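Local coordinates for protein fimbrin (Schizosaccharomyces pombe, PDB 1RT8) that binds actin and cross-links its filaments, serving actin structures that underlie cell polarity, cytokinesis, mating and spore formation, at residues W293-S296 with L297-P301; D46-D50 with G51-S55; I488-P492 with E493-A497. One frame throughout, in Å; residues are numbered along the deposited sequence.

Contact 1 (W293-S296 with L297-P301); sequences WLNS and LDVTP
One face of the Trp293 indole is covered by Leu297, whose CD1 methyl makes a CH-pi contact 4.2 Å from the centroid of the six-membered ring and 16° off its normal. The methyl lies somewhat toward the rim, with Trp293 CZ2 its nearest ring atom. Leu297 CD1 also reaches the tip of Leu294, 4.2 Å from Leu294 CD2; one branch thus touches both the indole and the leucine. The second flat group, the Asn295 amide, has its oxygen against Val299: OD1 lies 3.8 Å from Val299 CG2, the two side chains meeting nearly at right angles. The same oxygen accepts a bond from the backbone N of Ile303, which ties the amide to the chain beyond the turn.

The backbone brings these groups together as the helix unwinds. Leu297 N bonds Leu294 O at 2.9 Å, and Asp298 N bonds Asn295 O at 2.9 Å; both are three-residue steps. Asp298 then takes a positive phi and turns the chain away from the helix. Ser296 folds back on the last turn: with OG between its backbone N and carbonyl carbon (chi1 85°), it donates in the carbonyl plane to a lone pair of Trp293 O; the modelled distance between Ser296 OG and Trp293 O, 2.5 Å, is unusually short and its exact value doubtful. Val299 N is buried with no partner in the model.

The turn closes helix 282-296 in the third calponin-homology domain. Helix 379-397 packs against Trp293 through Val386, Met389 and Met390, while helix 314-323 meets Leu294 with Ala319 and Val299 with Gln318.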
loop_
_atom_site.group_PDB
_atom_site.type_symbol
_atom_site.label_atom_id
_atom_site.label_comp_id
_atom_site.label_asym_id
_atom_site.label_seq_id
_atom_site.Cartn_x
_atom_site.Cartn_y
_atom_site.Cartn_z
ATOM N N TRP A 293 -5.895 -6.807 3.347
ATOM C CA TRP A 293 -5.666 -7.978 4.185
ATOM C C TRP A 293 -5.319 -9.226 3.364
ATOM O O TRP A 293 -4.268 -9.838 3.561
ATOM C CB TRP A 293 -6.890 -8.258 5.060
ATOM C CG TRP A 293 -6.720 -9.486 5.898
ATOM C CD1 TRP A 293 -5.800 -9.679 6.885
ATOM C CD2 TRP A 293 -7.459 -10.709 5.792
ATOM N NE1 TRP A 293 -5.916 -10.950 7.400
ATOM C CE2 TRP A 293 -6.927 -11.604 6.748
ATOM C CE3 TRP A 293 -8.518 -11.135 4.981
ATOM C CZ2 TRP A 293 -7.416 -12.901 6.917
ATOM C CZ3 TRP A 293 -9.008 -12.431 5.148
ATOM C CH2 TRP A 293 -8.454 -13.299 6.109
ATOM N N LEU A 294 -6.199 -9.611 2.449
ATOM C CA LEU A 294 -5.932 -10.786 1.625
ATOM C C LEU A 294 -4.598 -10.657 0.878
ATOM O O LEU A 294 -3.842 -11.620 0.800
ATOM C CB LEU A 294 -7.073 -11.011 0.624
ATOM C CG LEU A 294 -8.369 -11.569 1.220
ATOM C CD1 LEU A 294 -9.509 -11.440 0.208
ATOM C CD2 LEU A 294 -8.166 -13.025 1.619
ATOM N N ASN A 295 -4.305 -9.474 0.336
ATOM C CA ASN A 295 -3.052 -9.292 -0.393
ATOM C C ASN A 295 -1.874 -9.455 0.551
ATOM O O ASN A 295 -0.794 -9.866 0.128
ATOM C CB ASN A 295 -2.969 -7.912 -1.070
ATOM C CG ASN A 295 -3.744 -7.847 -2.384
ATOM O OD1 ASN A 295 -4.071 -8.872 -2.977
ATOM N ND2 ASN A 295 -4.022 -6.633 -2.850
ATOM N N SER A 296 -2.090 -9.150 1.829
ATOM C CA SER A 296 -1.034 -9.272 2.828
ATOM C C SER A 296 -0.674 -10.738 3.035
ATOM O O SER A 296 0.401 -11.056 3.547
ATOM C CB SER A 296 -1.465 -8.642 4.167
ATOM O OG SER A 296 -2.213 -9.549 4.963
ATOM N N LEU A 297 -1.576 -11.629 2.641
ATOM C CA LEU A 297 -1.355 -13.064 2.784
ATOM C C LEU A 297 -0.606 -13.573 1.560
ATOM O O LEU A 297 -0.351 -14.779 1.421
ATOM C CB LEU A 297 -2.689 -13.783 2.881
ATOM C CG LEU A 297 -3.590 -13.384 4.038
ATOM C CD1 LEU A 297 -4.885 -14.183 3.970
ATOM C CD2 LEU A 297 -2.863 -13.646 5.346
ATOM N N ASP A 298 -0.294 -12.646 0.659
ATOM C CA ASP A 298 0.433 -12.920 -0.576
ATOM C C ASP A 298 -0.264 -13.795 -1.630
ATOM O O ASP A 298 0.391 -14.631 -2.238
ATOM C CB ASP A 298 1.811 -13.521 -0.268
ATOM C CG ASP A 298 2.855 -13.179 -1.340
ATOM O OD1 ASP A 298 2.472 -12.918 -2.491
ATOM O OD2 ASP A 298 4.064 -13.165 -1.017
ATOM N N VAL A 299 -1.570 -13.606 -1.862
ATOM C CA VAL A 299 -2.287 -14.393 -2.880
ATOM C C VAL A 299 -1.724 -13.975 -4.225
ATOM O O VAL A 299 -1.502 -12.796 -4.432
ATOM C CB VAL A 299 -3.804 -14.170 -2.811
ATOM C CG1 VAL A 299 -4.308 -14.663 -1.495
ATOM C CG2 VAL A 299 -4.157 -12.690 -2.986
ATOM N N THR A 300 -1.474 -14.935 -5.125
ATOM C CA THR A 300 -0.851 -14.650 -6.435
ATOM C C THR A 300 -1.261 -13.386 -7.183
ATOM O O THR A 300 -0.635 -12.341 -6.978
ATOM C CB THR A 300 -0.965 -15.814 -7.397
ATOM O OG1 THR A 300 -0.569 -17.013 -6.734
ATOM C CG2 THR A 300 -0.044 -15.592 -8.581
ATOM N N PRO A 301 -2.288 -13.435 -8.061
ATOM C CA PRO A 301 -2.570 -12.148 -8.709
ATOM C C PRO A 301 -3.070 -11.227 -7.634
ATOM O O PRO A 301 -4.198 -11.399 -7.179
ATOM C CB PRO A 301 -3.692 -12.460 -9.715
ATOM C CG PRO A 301 -3.818 -13.970 -9.697
ATOM C CD PRO A 301 -3.361 -14.400 -8.327
#

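Contact 2 (D46-D50 with G51-S55); sequences DQCKD and GLILS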
loop_
_atom_site.group_PDB
_atom_site.type_symbol
_atom_site.label_atom_id
_atom_site.label_comp_id
_atom_site.label_asym_id
_atom_site.label_seq_id
_atom_site.Cartn_x
_atom_site.Cartn_y
_atom_site.Cartn_z
ATOM N N ASP A 46 22.795 4.544 7.006
ATOM C CA ASP A 46 23.012 4.813 8.420
ATOM C C ASP A 46 22.008 5.874 8.838
ATOM O O ASP A 46 21.492 5.853 9.957
ATOM C CB ASP A 46 24.426 5.326 8.677
ATOM C CG ASP A 46 25.465 4.235 8.587
ATOM O OD1 ASP A 46 25.298 3.195 9.264
ATOM O OD2 ASP A 46 26.454 4.421 7.846
ATOM N N GLN A 47 21.737 6.799 7.926
ATOM C CA GLN A 47 20.787 7.869 8.182
ATOM C C GLN A 47 19.353 7.340 8.244
ATOM O O GLN A 47 18.454 8.044 8.704
ATOM C CB GLN A 47 20.884 8.936 7.089
ATOM C CG GLN A 47 22.162 9.752 7.125
ATOM C CD GLN A 47 22.334 10.475 8.443
ATOM O OE1 GLN A 47 21.402 11.104 8.939
ATOM N NE2 GLN A 47 23.530 10.395 9.016
ATOM N N CYS A 48 19.142 6.107 7.780
ATOM C CA CYS A 48 17.807 5.513 7.780
ATOM C C CYS A 48 17.494 4.692 9.024
ATOM O O CYS A 48 16.349 4.302 9.242
ATOM C CB CYS A 48 17.621 4.632 6.544
ATOM S SG CYS A 48 17.295 5.555 5.016
ATOM N N LYS A 49 18.511 4.459 9.848
ATOM C CA LYS A 49 18.371 3.652 11.059
ATOM C C LYS A 49 17.342 4.062 12.106
ATOM O O LYS A 49 16.764 3.190 12.771
ATOM C CB LYS A 49 19.731 3.509 11.745
ATOM C CG LYS A 49 20.753 2.733 10.928
ATOM C CD LYS A 49 22.062 2.580 11.691
ATOM C CE LYS A 49 23.019 1.655 10.966
ATOM N NZ LYS A 49 24.277 1.446 11.733
ATOM N N ASP A 50 17.103 5.359 12.282
ATOM C CA ASP A 50 16.142 5.760 13.299
ATOM C C ASP A 50 14.720 5.922 12.796
ATOM O O ASP A 50 13.867 6.447 13.507
ATOM C CB ASP A 50 16.600 7.034 14.038
ATOM C CG ASP A 50 16.530 8.295 13.184
ATOM O OD1 ASP A 50 16.041 8.251 12.035
ATOM O OD2 ASP A 50 16.976 9.350 13.687
ATOM N N GLY A 51 14.469 5.462 11.573
ATOM C CA GLY A 51 13.138 5.533 10.995
ATOM C C GLY A 51 12.521 6.870 10.603
ATOM O O GLY A 51 11.452 6.889 9.991
ATOM N N LEU A 52 13.161 7.986 10.934
ATOM C CA LEU A 52 12.596 9.298 10.595
ATOM C C LEU A 52 12.512 9.572 9.091
ATOM O O LEU A 52 11.460 9.967 8.582
ATOM C CB LEU A 52 13.389 10.413 11.298
ATOM C CG LEU A 52 13.203 10.416 12.821
ATOM C CD1 LEU A 52 14.120 11.447 13.465
ATOM C CD2 LEU A 52 11.756 10.708 13.154
ATOM N N ILE A 53 13.618 9.366 8.385
ATOM C CA ILE A 53 13.657 9.582 6.944
ATOM C C ILE A 53 12.611 8.731 6.240
ATOM O O ILE A 53 11.878 9.226 5.378
ATOM C CB ILE A 53 15.038 9.233 6.372
ATOM C CG1 ILE A 53 16.061 10.272 6.846
ATOM C CG2 ILE A 53 14.981 9.171 4.859
ATOM C CD1 ILE A 53 17.463 10.018 6.350
ATOM N N LEU A 54 12.540 7.452 6.604
ATOM C CA LEU A 54 11.562 6.558 5.985
ATOM C C LEU A 54 10.130 6.981 6.282
ATOM O O LEU A 54 9.275 6.935 5.400
ATOM C CB LEU A 54 11.794 5.116 6.446
ATOM C CG LEU A 54 13.081 4.523 5.872
ATOM C CD1 LEU A 54 13.355 3.150 6.486
ATOM C CD2 LEU A 54 12.952 4.436 4.360
ATOM N N SER A 55 9.867 7.392 7.523
ATOM C CA SER A 55 8.529 7.837 7.910
ATOM C C SER A 55 8.143 9.049 7.072
ATOM O O SER A 55 6.990 9.182 6.648
ATOM C CB SER A 55 8.481 8.209 9.402
ATOM O OG SER A 55 8.566 7.060 10.227
HETATM O O HOH W 1 16.102 7.859 9.586
HETATM O O HOH W 2 14.404 6.090 8.285
#
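Cys48 and Gly51 are the ends of a type I beta turn, closed by a bond from Gly51 N to Cys48 O at 3.2 Å. Gly51 has positive phi (69°), a conformation that glycine adopts more readily than residues with a CB, and from this N-cap position the chain runs straight into helix 52-61. Its carbonyl is gripped twice by Ser55: the backbone N and the side-chain OG approach Gly51 O from opposite faces of the carbonyl plane, the OG at 2.9 Å.

Asp50, just ahead of the N-cap, brings its carboxylate to the start of the helix. Its CG lies between the backbone N and the carbonyl carbon (chi1 71°), which carries OD1 to Leu52 N at 3.1 Å. The bond is fairly straight, but the donor sits above the carboxylate plane. The other oxygen, OD2, lies against Leu52 CD1 and forms a salt bridge with Arg34, whose guanidinium also holds Gln47 OE1.

Asp50, Gly51 and Leu54 match the Asp-Gly-x-x-Leu pattern familiar from calponin-homology domains, here the first of four in the chain. Two waters bridge the turn and the first helical turn. One donates to both Gln47 O and Asp50 OD1 while accepting from Ile53 N; the other donates to Cys48 O, with 2.8 Å between the water oxygen and Cys48 O, and accepts from Leu54 N.

On the apolar side, Ile53 reaches back with CD1, which touches Gln47 CB at 3.7 Å. Cys48 SG touches two helical side chains, 4.3 Å from Ile53 CG2 and 4.4 Å from Leu54 CG. Around them, Ile53 meets Ile21 and Leu25 of helix 11-25, and helix 117-131 adds Ile120 against Cys48 and Val124 against Leu54.

Contact 3 (I488-P492 with E493-A497); sequences IFILP and EDIVA
Leu491 and Asp494 hold each other by two reciprocal bonds. Leu491 N donates to Asp494 OD2 at 2.9 Å along an almost linear path (178°), meeting the oxygen on its anti side and 28° out of the carboxylate plane. In return, Asp494 N donates to Leu491 O at 3.0 Å. The carboxylate reaches back because Asp494 CG stands beside its own backbone N and anti to the carbonyl carbon (chi1 -62°), which also lays OD2 3.4 Å from Ile490 CB.

Pro492 has no N-H and takes part through its carbonyl. Pro492 O accepts from both Val496 N, at 3.1 Å, and Ile495 N. The apolar part is smaller: the Ile490 and Ile495 side chains cross at about a right angle, with Ile490 CD1 4.0 Å from Ile495 CG1. Leu491 and Glu493 lie side by side, pointing the same way.

Both Asp494 oxygens have arginine partners as well. OD2 forms a salt bridge with Arg285 of helix 282-296, and OD1 pairs with Arg499, which also binds Glu493 OE2. Two guanidinium groups and the backbone N-H of Leu491 would probably keep this buried carboxylate ionised, making it a polar tie between the start of helix 492-496, in the fourth calponin-homology domain, and the third.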
loop_
_atom_site.group_PDB
_atom_site.type_symbol
_atom_site.label_atom_id
_atom_site.label_comp_id
_atom_site.label_asym_id
_atom_site.label_seq_id
_atom_site.Cartn_x
_atom_site.Cartn_y
_atom_site.Cartn_z
ATOM N N ILE A 488 -2.509 -2.999 11.070
ATOM C CA ILE A 488 -3.814 -2.384 10.836
ATOM C C ILE A 488 -4.043 -2.048 9.369
ATOM O O ILE A 488 -3.203 -1.414 8.732
ATOM C CB ILE A 488 -3.929 -1.092 11.669
ATOM C CG1 ILE A 488 -3.702 -1.428 13.141
ATOM C CG2 ILE A 488 -5.284 -0.441 11.476
ATOM C CD1 ILE A 488 -3.520 -0.233 14.012
ATOM N N PHE A 489 -5.192 -2.457 8.842
ATOM C CA PHE A 489 -5.510 -2.208 7.446
ATOM C C PHE A 489 -6.625 -1.194 7.236
ATOM O O PHE A 489 -7.071 -0.996 6.106
ATOM C CB PHE A 489 -5.873 -3.521 6.744
ATOM C CG PHE A 489 -4.733 -4.495 6.661
ATOM C CD1 PHE A 489 -4.834 -5.757 7.234
ATOM C CD2 PHE A 489 -3.556 -4.146 6.012
ATOM C CE1 PHE A 489 -3.774 -6.661 7.162
ATOM C CE2 PHE A 489 -2.482 -5.049 5.932
ATOM C CZ PHE A 489 -2.597 -6.307 6.512
ATOM N N ILE A 490 -7.083 -0.562 8.311
ATOM C CA ILE A 490 -8.133 0.443 8.191
ATOM C C ILE A 490 -7.537 1.849 8.176
ATOM O O ILE A 490 -6.347 2.026 8.418
ATOM C CB ILE A 490 -9.142 0.370 9.359
ATOM C CG1 ILE A 490 -8.422 0.567 10.701
ATOM C CG2 ILE A 490 -9.863 -0.963 9.335
ATOM C CD1 ILE A 490 -9.384 0.752 11.876
ATOM N N LEU A 491 -8.378 2.832 7.874
ATOM C CA LEU A 491 -7.985 4.233 7.854
ATOM C C LEU A 491 -8.750 4.949 8.973
ATOM O O LEU A 491 -9.716 4.412 9.529
ATOM C CB LEU A 491 -8.330 4.881 6.510
ATOM C CG LEU A 491 -7.465 4.566 5.281
ATOM C CD1 LEU A 491 -8.105 5.195 4.045
ATOM C CD2 LEU A 491 -6.056 5.102 5.480
ATOM N N PRO A 492 -8.326 6.172 9.322
ATOM C CA PRO A 492 -9.002 6.922 10.380
ATOM C C PRO A 492 -10.515 7.031 10.170
ATOM O O PRO A 492 -11.311 6.877 11.107
ATOM C CB PRO A 492 -8.313 8.281 10.324
ATOM C CG PRO A 492 -6.904 7.920 9.912
ATOM C CD PRO A 492 -7.142 6.898 8.824
ATOM N N GLU A 493 -10.906 7.284 8.929
ATOM C CA GLU A 493 -12.306 7.450 8.591
ATOM C C GLU A 493 -13.175 6.244 8.938
ATOM O O GLU A 493 -14.374 6.384 9.164
ATOM C CB GLU A 493 -12.444 7.785 7.103
ATOM C CG GLU A 493 -12.180 6.617 6.183
ATOM C CD GLU A 493 -12.494 6.944 4.741
ATOM O OE1 GLU A 493 -11.600 7.448 4.030
ATOM O OE2 GLU A 493 -13.643 6.712 4.322
ATOM N N ASP A 494 -12.587 5.057 8.984
ATOM C CA ASP A 494 -13.374 3.875 9.316
ATOM C C ASP A 494 -13.817 3.901 10.781
ATOM O O ASP A 494 -14.894 3.401 11.130
ATOM C CB ASP A 494 -12.577 2.614 8.993
ATOM C CG ASP A 494 -12.252 2.506 7.515
ATOM O OD1 ASP A 494 -13.165 2.739 6.691
ATOM O OD2 ASP A 494 -11.094 2.182 7.172
ATOM N N ILE A 495 -12.986 4.489 11.639
ATOM C CA ILE A 495 -13.325 4.616 13.052
ATOM C C ILE A 495 -14.315 5.784 13.236
ATOM O O ILE A 495 -15.338 5.640 13.911
ATOM C CB ILE A 495 -12.051 4.869 13.900
ATOM C CG1 ILE A 495 -11.221 3.580 13.978
ATOM C CG2 ILE A 495 -12.425 5.371 15.289
ATOM C CD1 ILE A 495 -9.863 3.781 14.624
ATOM N N VAL A 496 -14.019 6.927 12.621
ATOM C CA VAL A 496 -14.895 8.103 12.728
ATOM C C VAL A 496 -16.327 7.789 12.257
ATOM O O VAL A 496 -17.305 8.253 12.858
ATOM C CB VAL A 496 -14.324 9.301 11.922
ATOM C CG1 VAL A 496 -15.321 10.472 11.912
ATOM C CG2 VAL A 496 -13.006 9.741 12.537
ATOM N N ALA A 497 -16.444 6.984 11.203
ATOM C CA ALA A 497 -17.739 6.596 10.664
ATOM C C ALA A 497 -18.315 5.374 11.407
ATOM O O ALA A 497 -19.420 4.916 11.117
ATOM C CB ALA A 497 -17.601 6.288 9.168
#

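From the N terminus, contact 2 comes first, turning the chain from helix 43-47 into helix 52-61 within the first calponin-homology domain. Contact 1 follows at the close of helix 282-296 in the third domain, and contact 3 opens helix 492-496 in the fourth. Each is a short local turn; they run in series, without nesting or crossing. Contacts 1 and 3 nevertheless meet in space: the Phe489 ring packs against Ser296 CB and Trp293 CD1, joining the two domains of the second actin-binding region. Contact 2, in the first actin-binding region, stands apart, its nearest atoms about 19 Å from contact 1 and about 14 Å from contact 3.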